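Local coordinates for protein argonaute (Aquifex aeolicus, PDB 1YVU) that cleaves RNA targets as a DNA-guided endonuclease, using short single-stranded DNA guides to bind the complementary strand and requiring divalent metal ions, at residues V495-G500 with T519-S524; S564-H569 with Y589-E594. All blocks are in the same frame, centred on the assembly; numbering follows the deposited sequence.

Interaction 1: residues V495-G500 with T519-S524; sequences VDAFVG and TKIFNS
Residues 497-500 and 519-522 run antiparallel as neighbouring strands of a beta hairpin, their axes 4.5 Å apart at closest approach and 166° apart in direction. Gly500 and Lys520 form a hydrogen-bonded pair, Gly500 N reaching Lys520 O at 2.9 Å and Lys520 N returning to Gly500 O at 3.0 Å. Further along, Phe522 N donates to Phe498 O at 2.9 Å, while the bond from Phe498 N to Phe522 O is weak. Val499 and Ile521 sit opposite each other as a non-hydrogen-bonded pair, and Ile521 continues onto Leu554 and Leu555 of helix 542-557. On the other face the two phenylalanines meet at their bases, CB of Phe498 lying 3.9 Å from CB of Phe522, and do not stack. The Phe522 ring turns an edge to Phe498 O, which lies in the ring plane, 3.7 Å from CD1. Chi1 of -64° sets Phe498 CG anti to its carbonyl carbon, and the ring, turned by chi2 of 83°, has CD1 3.5 Å from Asn523 O; Val495 CG1 sits over one ring face, toward the rim. Lys520 starts on the phenylalanines' side of the sheet, but its chain leads away to His680 O, which accepts a hydrogen bond from NZ. Backbone bonds thus set the pairing, consistent with a firm base for the RNase H-fold strand that carries Asp502, a calcium ligand two residues beyond Gly500.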
loop_
_atom_site.group_PDB
_atom_site.type_symbol
_atom_site.label_atom_id
_atom_site.label_comp_id
_atom_site.label_asym_id
_atom_site.label_seq_id
_atom_site.Cartn_x
_atom_site.Cartn_y
_atom_site.Cartn_z
ATOM N N VAL A 495 -7.573 -22.971 -13.520
ATOM C CA VAL A 495 -8.107 -22.415 -12.302
ATOM C C VAL A 495 -9.511 -22.065 -12.721
ATOM O O VAL A 495 -9.689 -21.493 -13.785
ATOM C CB VAL A 495 -7.364 -21.123 -11.950
ATOM C CG1 VAL A 495 -8.113 -20.333 -10.861
ATOM C CG2 VAL A 495 -5.918 -21.424 -11.559
ATOM N N ASP A 496 -10.496 -22.329 -11.870
ATOM C CA ASP A 496 -11.876 -22.047 -12.226
ATOM C C ASP A 496 -12.395 -20.615 -11.951
ATOM O O ASP A 496 -13.378 -20.200 -12.583
ATOM C CB ASP A 496 -12.804 -23.148 -11.681
ATOM C CG ASP A 496 -12.427 -24.565 -12.192
ATOM O OD1 ASP A 496 -11.480 -24.732 -12.991
ATOM O OD2 ASP A 496 -13.070 -25.552 -11.781
ATOM N N ALA A 497 -11.748 -19.866 -11.040
ATOM C CA ALA A 497 -12.104 -18.451 -10.711
ATOM C C ALA A 497 -11.032 -17.717 -9.910
ATOM O O ALA A 497 -10.381 -18.289 -9.029
ATOM C CB ALA A 497 -13.445 -18.324 -9.996
ATOM N N PHE A 498 -10.854 -16.439 -10.248
ATOM C CA PHE A 498 -9.869 -15.556 -9.609
ATOM C C PHE A 498 -10.630 -14.534 -8.793
ATOM O O PHE A 498 -11.313 -13.670 -9.350
ATOM C CB PHE A 498 -9.015 -14.846 -10.669
ATOM C CG PHE A 498 -8.179 -15.779 -11.485
ATOM C CD1 PHE A 498 -8.721 -16.454 -12.586
ATOM C CD2 PHE A 498 -6.859 -16.051 -11.130
ATOM C CE1 PHE A 498 -7.951 -17.396 -13.318
ATOM C CE2 PHE A 498 -6.084 -16.986 -11.853
ATOM C CZ PHE A 498 -6.634 -17.657 -12.946
ATOM N N VAL A 499 -10.608 -14.683 -7.477
ATOM C CA VAL A 499 -11.330 -13.739 -6.657
ATOM C C VAL A 499 -10.375 -12.778 -5.966
ATOM O O VAL A 499 -9.402 -13.195 -5.359
ATOM C CB VAL A 499 -12.385 -14.436 -5.724
ATOM C CG1 VAL A 499 -12.557 -15.876 -6.109
ATOM C CG2 VAL A 499 -12.054 -14.341 -4.277
ATOM N N GLY A 500 -10.615 -11.482 -6.137
ATOM C CA GLY A 500 -9.759 -10.498 -5.498
ATOM C C GLY A 500 -10.500 -9.735 -4.426
ATOM O O GLY A 500 -11.602 -9.253 -4.694
ATOM N N THR A 519 -15.212 -7.472 -3.358
ATOM C CA THR A 519 -14.853 -8.709 -4.062
ATOM C C THR A 519 -15.078 -8.602 -5.570
ATOM O O THR A 519 -16.023 -7.937 -6.040
ATOM C CB THR A 519 -15.611 -9.919 -3.445
ATOM O OG1 THR A 519 -15.299 -9.982 -2.042
ATOM C CG2 THR A 519 -15.219 -11.248 -4.100
ATOM N N LYS A 520 -14.139 -9.200 -6.307
ATOM C CA LYS A 520 -14.137 -9.229 -7.765
ATOM C C LYS A 520 -13.863 -10.654 -8.222
ATOM O O LYS A 520 -12.764 -11.189 -8.047
ATOM C CB LYS A 520 -13.040 -8.310 -8.294
ATOM C CG LYS A 520 -13.505 -7.005 -8.812
ATOM C CD LYS A 520 -12.343 -6.183 -9.300
ATOM C CE LYS A 520 -11.656 -5.433 -8.164
ATOM N NZ LYS A 520 -11.372 -3.970 -8.487
ATOM N N ILE A 521 -14.894 -11.283 -8.757
ATOM C CA ILE A 521 -14.784 -12.653 -9.257
ATOM C C ILE A 521 -14.540 -12.639 -10.772
ATOM O O ILE A 521 -15.310 -12.014 -11.523
ATOM C CB ILE A 521 -16.062 -13.466 -8.923
ATOM C CG1 ILE A 521 -16.310 -13.389 -7.420
ATOM C CG2 ILE A 521 -15.886 -14.920 -9.338
ATOM C CD1 ILE A 521 -17.655 -13.687 -7.032
ATOM N N PHE A 522 -13.473 -13.340 -11.185
ATOM C CA PHE A 522 -13.066 -13.453 -12.593
ATOM C C PHE A 522 -13.120 -14.876 -13.191
ATOM O O PHE A 522 -13.260 -15.871 -12.466
ATOM C CB PHE A 522 -11.663 -12.869 -12.786
ATOM C CG PHE A 522 -11.612 -11.363 -12.752
ATOM C CD1 PHE A 522 -11.476 -10.661 -11.526
ATOM C CD2 PHE A 522 -11.653 -10.630 -13.960
ATOM C CE1 PHE A 522 -11.375 -9.235 -11.508
ATOM C CE2 PHE A 522 -11.555 -9.199 -13.976
ATOM C CZ PHE A 522 -11.411 -8.494 -12.730
ATOM N N ASN A 523 -13.021 -14.916 -14.531
ATOM C CA ASN A 523 -13.049 -16.104 -15.426
ATOM C C ASN A 523 -11.636 -16.614 -15.659
ATOM O O ASN A 523 -10.678 -15.894 -15.415
ATOM C CB ASN A 523 -13.562 -15.657 -16.811
ATOM C CG ASN A 523 -14.591 -16.593 -17.397
ATOM O OD1 ASN A 523 -14.465 -17.814 -17.306
ATOM N ND2 ASN A 523 -15.619 -16.025 -18.022
ATOM N N SER A 524 -11.513 -17.808 -16.249
ATOM C CA SER A 524 -10.205 -18.410 -16.593
ATOM C C SER A 524 -9.656 -17.718 -17.841
ATOM O O SER A 524 -8.526 -17.968 -18.268
ATOM C CB SER A 524 -10.359 -19.899 -16.883
ATOM O OG SER A 524 -11.252 -20.098 -17.965
#

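Interaction 2: residues S564-H569 with Y589-E594; sequences SKIVVH and YGYSLE
Lys565 folds over Ser592 and reaches for Glu594 on the neighbouring parallel strand. Its CB stands 4.2 Å from Ser592 O, and CG, anti to the backbone N (chi1 -179°), heads out beside the same carbonyl. A bend at chi2 brings CD to 3.4 Å from Ser592 O, near Glu594 OE2 as well. CE then lies 3.4 Å from Ser592 OG, and NZ ends 3.8 Å from Glu594 OE2 in a long salt bridge. That carboxylate has firmer partners in the PIWI box, where Glu649 N donates to OE2 and Leu650 N to OE1. An alanine in place of Lys565 would probably leave Glu594 without this distant positive charge and uncover the Ser592 side chain on that flank. Beneath these side chains the strands are laced by alternating backbone bonds, Ser592 N to Ser564 O, Ile566 N to Ser592 O, Glu594 N to Ile566 O and Val568 N to Glu594 O. The paired strands belong to a beta-alpha-beta unit of the RNase H fold, connected through helix 576-589; Gly590, with positive phi (67°), closes that helix in a Schellman motif and lets the chain turn into the second strand. On the face away from Lys565, Ile566 puts CD1 over the Tyr591 ring in a CH-pi contact, 3.9 Å from the ring centroid and 17° off its normal. Tyr589 CB packs on the opposite face of that ring, whose hydroxyl bonds to Phe560 O, while Ser564 OG, itself bonded to Lys561 O, lies 3.4 Å from Tyr591 CD1.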
loop_
_atom_site.group_PDB
_atom_site.type_symbol
_atom_site.label_atom_id
_atom_site.label_comp_id
_atom_site.label_asym_id
_atom_site.label_seq_id
_atom_site.Cartn_x
_atom_site.Cartn_y
_atom_site.Cartn_z
ATOM N N SER A 564 -13.909 -27.118 -7.561
ATOM C CA SER A 564 -13.424 -26.154 -8.532
ATOM C C SER A 564 -12.272 -25.371 -7.867
ATOM O O SER A 564 -12.314 -25.110 -6.655
ATOM C CB SER A 564 -14.582 -25.276 -9.033
ATOM O OG SER A 564 -15.268 -24.666 -7.977
ATOM N N LYS A 565 -11.211 -25.105 -8.641
ATOM C CA LYS A 565 -10.013 -24.404 -8.146
ATOM C C LYS A 565 -10.220 -22.915 -8.054
ATOM O O LYS A 565 -10.630 -22.275 -9.025
ATOM C CB LYS A 565 -8.796 -24.711 -9.016
ATOM C CG LYS A 565 -7.508 -24.055 -8.585
ATOM C CD LYS A 565 -6.882 -24.697 -7.372
ATOM C CE LYS A 565 -6.117 -25.954 -7.702
ATOM N NZ LYS A 565 -5.179 -25.740 -8.849
ATOM N N ILE A 566 -9.989 -22.377 -6.858
ATOM C CA ILE A 566 -10.176 -20.961 -6.631
ATOM C C ILE A 566 -8.946 -20.209 -6.123
ATOM O O ILE A 566 -8.395 -20.500 -5.065
ATOM C CB ILE A 566 -11.446 -20.725 -5.777
ATOM C CG1 ILE A 566 -12.685 -20.989 -6.652
ATOM C CG2 ILE A 566 -11.521 -19.303 -5.287
ATOM C CD1 ILE A 566 -14.016 -21.049 -5.960
ATOM N N VAL A 567 -8.522 -19.239 -6.922
ATOM C CA VAL A 567 -7.385 -18.398 -6.586
ATOM C C VAL A 567 -7.883 -17.084 -6.010
ATOM O O VAL A 567 -8.667 -16.382 -6.648
ATOM C CB VAL A 567 -6.500 -18.127 -7.802
ATOM C CG1 VAL A 567 -5.337 -17.238 -7.420
ATOM C CG2 VAL A 567 -5.975 -19.436 -8.355
ATOM N N VAL A 568 -7.422 -16.773 -4.800
ATOM C CA VAL A 568 -7.813 -15.557 -4.125
ATOM C C VAL A 568 -6.630 -14.647 -4.046
ATOM O O VAL A 568 -5.542 -15.082 -3.708
ATOM C CB VAL A 568 -8.343 -15.810 -2.684
ATOM C CG1 VAL A 568 -8.734 -14.484 -1.978
ATOM C CG2 VAL A 568 -9.534 -16.761 -2.719
ATOM N N HIS A 569 -6.840 -13.385 -4.403
ATOM C CA HIS A 569 -5.796 -12.363 -4.330
ATOM C C HIS A 569 -6.284 -11.410 -3.290
ATOM O O HIS A 569 -7.439 -10.945 -3.347
ATOM C CB HIS A 569 -5.642 -11.599 -5.636
ATOM C CG HIS A 569 -5.127 -12.416 -6.782
ATOM N ND1 HIS A 569 -4.912 -11.871 -8.031
ATOM C CD2 HIS A 569 -4.776 -13.719 -6.872
ATOM C CE1 HIS A 569 -4.451 -12.809 -8.838
ATOM N NE2 HIS A 569 -4.357 -13.940 -8.163
ATOM N N TYR A 589 -17.652 -25.743 1.306
ATOM C CA TYR A 589 -18.216 -25.751 -0.055
ATOM C C TYR A 589 -17.486 -26.698 -0.986
ATOM O O TYR A 589 -17.831 -26.806 -2.176
ATOM C CB TYR A 589 -18.175 -24.364 -0.680
ATOM C CG TYR A 589 -19.118 -23.355 -0.096
ATOM C CD1 TYR A 589 -18.803 -22.700 1.099
ATOM C CD2 TYR A 589 -20.312 -23.003 -0.754
ATOM C CE1 TYR A 589 -19.653 -21.704 1.644
ATOM C CE2 TYR A 589 -21.171 -21.997 -0.220
ATOM C CZ TYR A 589 -20.826 -21.353 0.982
ATOM O OH TYR A 589 -21.606 -20.358 1.531
ATOM N N GLY A 590 -16.434 -27.310 -0.446
ATOM C CA GLY A 590 -15.621 -28.268 -1.172
ATOM C C GLY A 590 -14.825 -27.679 -2.314
ATOM O O GLY A 590 -14.836 -28.256 -3.393
ATOM N N TYR A 591 -14.194 -26.520 -2.100
ATOM C CA TYR A 591 -13.361 -25.856 -3.132
ATOM C C TYR A 591 -11.840 -26.058 -2.908
ATOM O O TYR A 591 -11.398 -26.231 -1.761
ATOM C CB TYR A 591 -13.625 -24.322 -3.189
ATOM C CG TYR A 591 -15.012 -23.856 -3.597
ATOM C CD1 TYR A 591 -15.767 -24.551 -4.574
ATOM C CD2 TYR A 591 -15.591 -22.715 -2.983
ATOM C CE1 TYR A 591 -17.084 -24.130 -4.926
ATOM C CE2 TYR A 591 -16.919 -22.267 -3.322
ATOM C CZ TYR A 591 -17.658 -22.989 -4.294
ATOM O OH TYR A 591 -18.963 -22.626 -4.598
ATOM N N SER A 592 -11.064 -26.054 -4.002
ATOM C CA SER A 592 -9.596 -26.147 -3.923
ATOM C C SER A 592 -9.082 -24.677 -3.912
ATOM O O SER A 592 -9.117 -23.958 -4.921
ATOM C CB SER A 592 -9.001 -26.980 -5.080
ATOM O OG SER A 592 -7.599 -27.177 -4.924
ATOM N N LEU A 593 -8.704 -24.234 -2.714
ATOM C CA LEU A 593 -8.225 -22.894 -2.464
ATOM C C LEU A 593 -6.747 -22.624 -2.617
ATOM O O LEU A 593 -5.901 -23.454 -2.264
ATOM C CB LEU A 593 -8.616 -22.471 -1.068
ATOM C CG LEU A 593 -9.723 -21.430 -0.921
ATOM C CD1 LEU A 593 -11.050 -21.915 -1.460
ATOM C CD2 LEU A 593 -9.859 -21.148 0.549
ATOM N N GLU A 594 -6.470 -21.433 -3.153
ATOM C CA GLU A 594 -5.136 -20.877 -3.361
ATOM C C GLU A 594 -5.268 -19.448 -2.839
ATOM O O GLU A 594 -6.098 -18.670 -3.336
ATOM C CB GLU A 594 -4.757 -20.804 -4.840
ATOM C CG GLU A 594 -4.863 -22.076 -5.655
ATOM C CD GLU A 594 -3.699 -23.052 -5.490
ATOM O OE1 GLU A 594 -2.521 -22.616 -5.406
ATOM O OE2 GLU A 594 -3.973 -24.276 -5.504
#

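Interaction 1 closes along the chain before interaction 2 opens, and their centres lie 9 Å apart within the PIWI domain. Strands 497-505 and 565-570 are parallel neighbours, so the two contacts flank a shared seam, with Val499 N 2.7 Å from Val567 O and Val499 O 2.7 Å from His569 N, both probable hydrogen bonds. Strand 515-522 lies on one side of that central pair and strand 592-599 on the other, with helix 542-557 packing against residues of both interactions. Just beyond residues 495-500 and 564-569 come Asp502 and Asp571, active-site residues by similarity, so the seam runs toward the catalytic centre, where Asp502 and Asp683 hold a calcium ion.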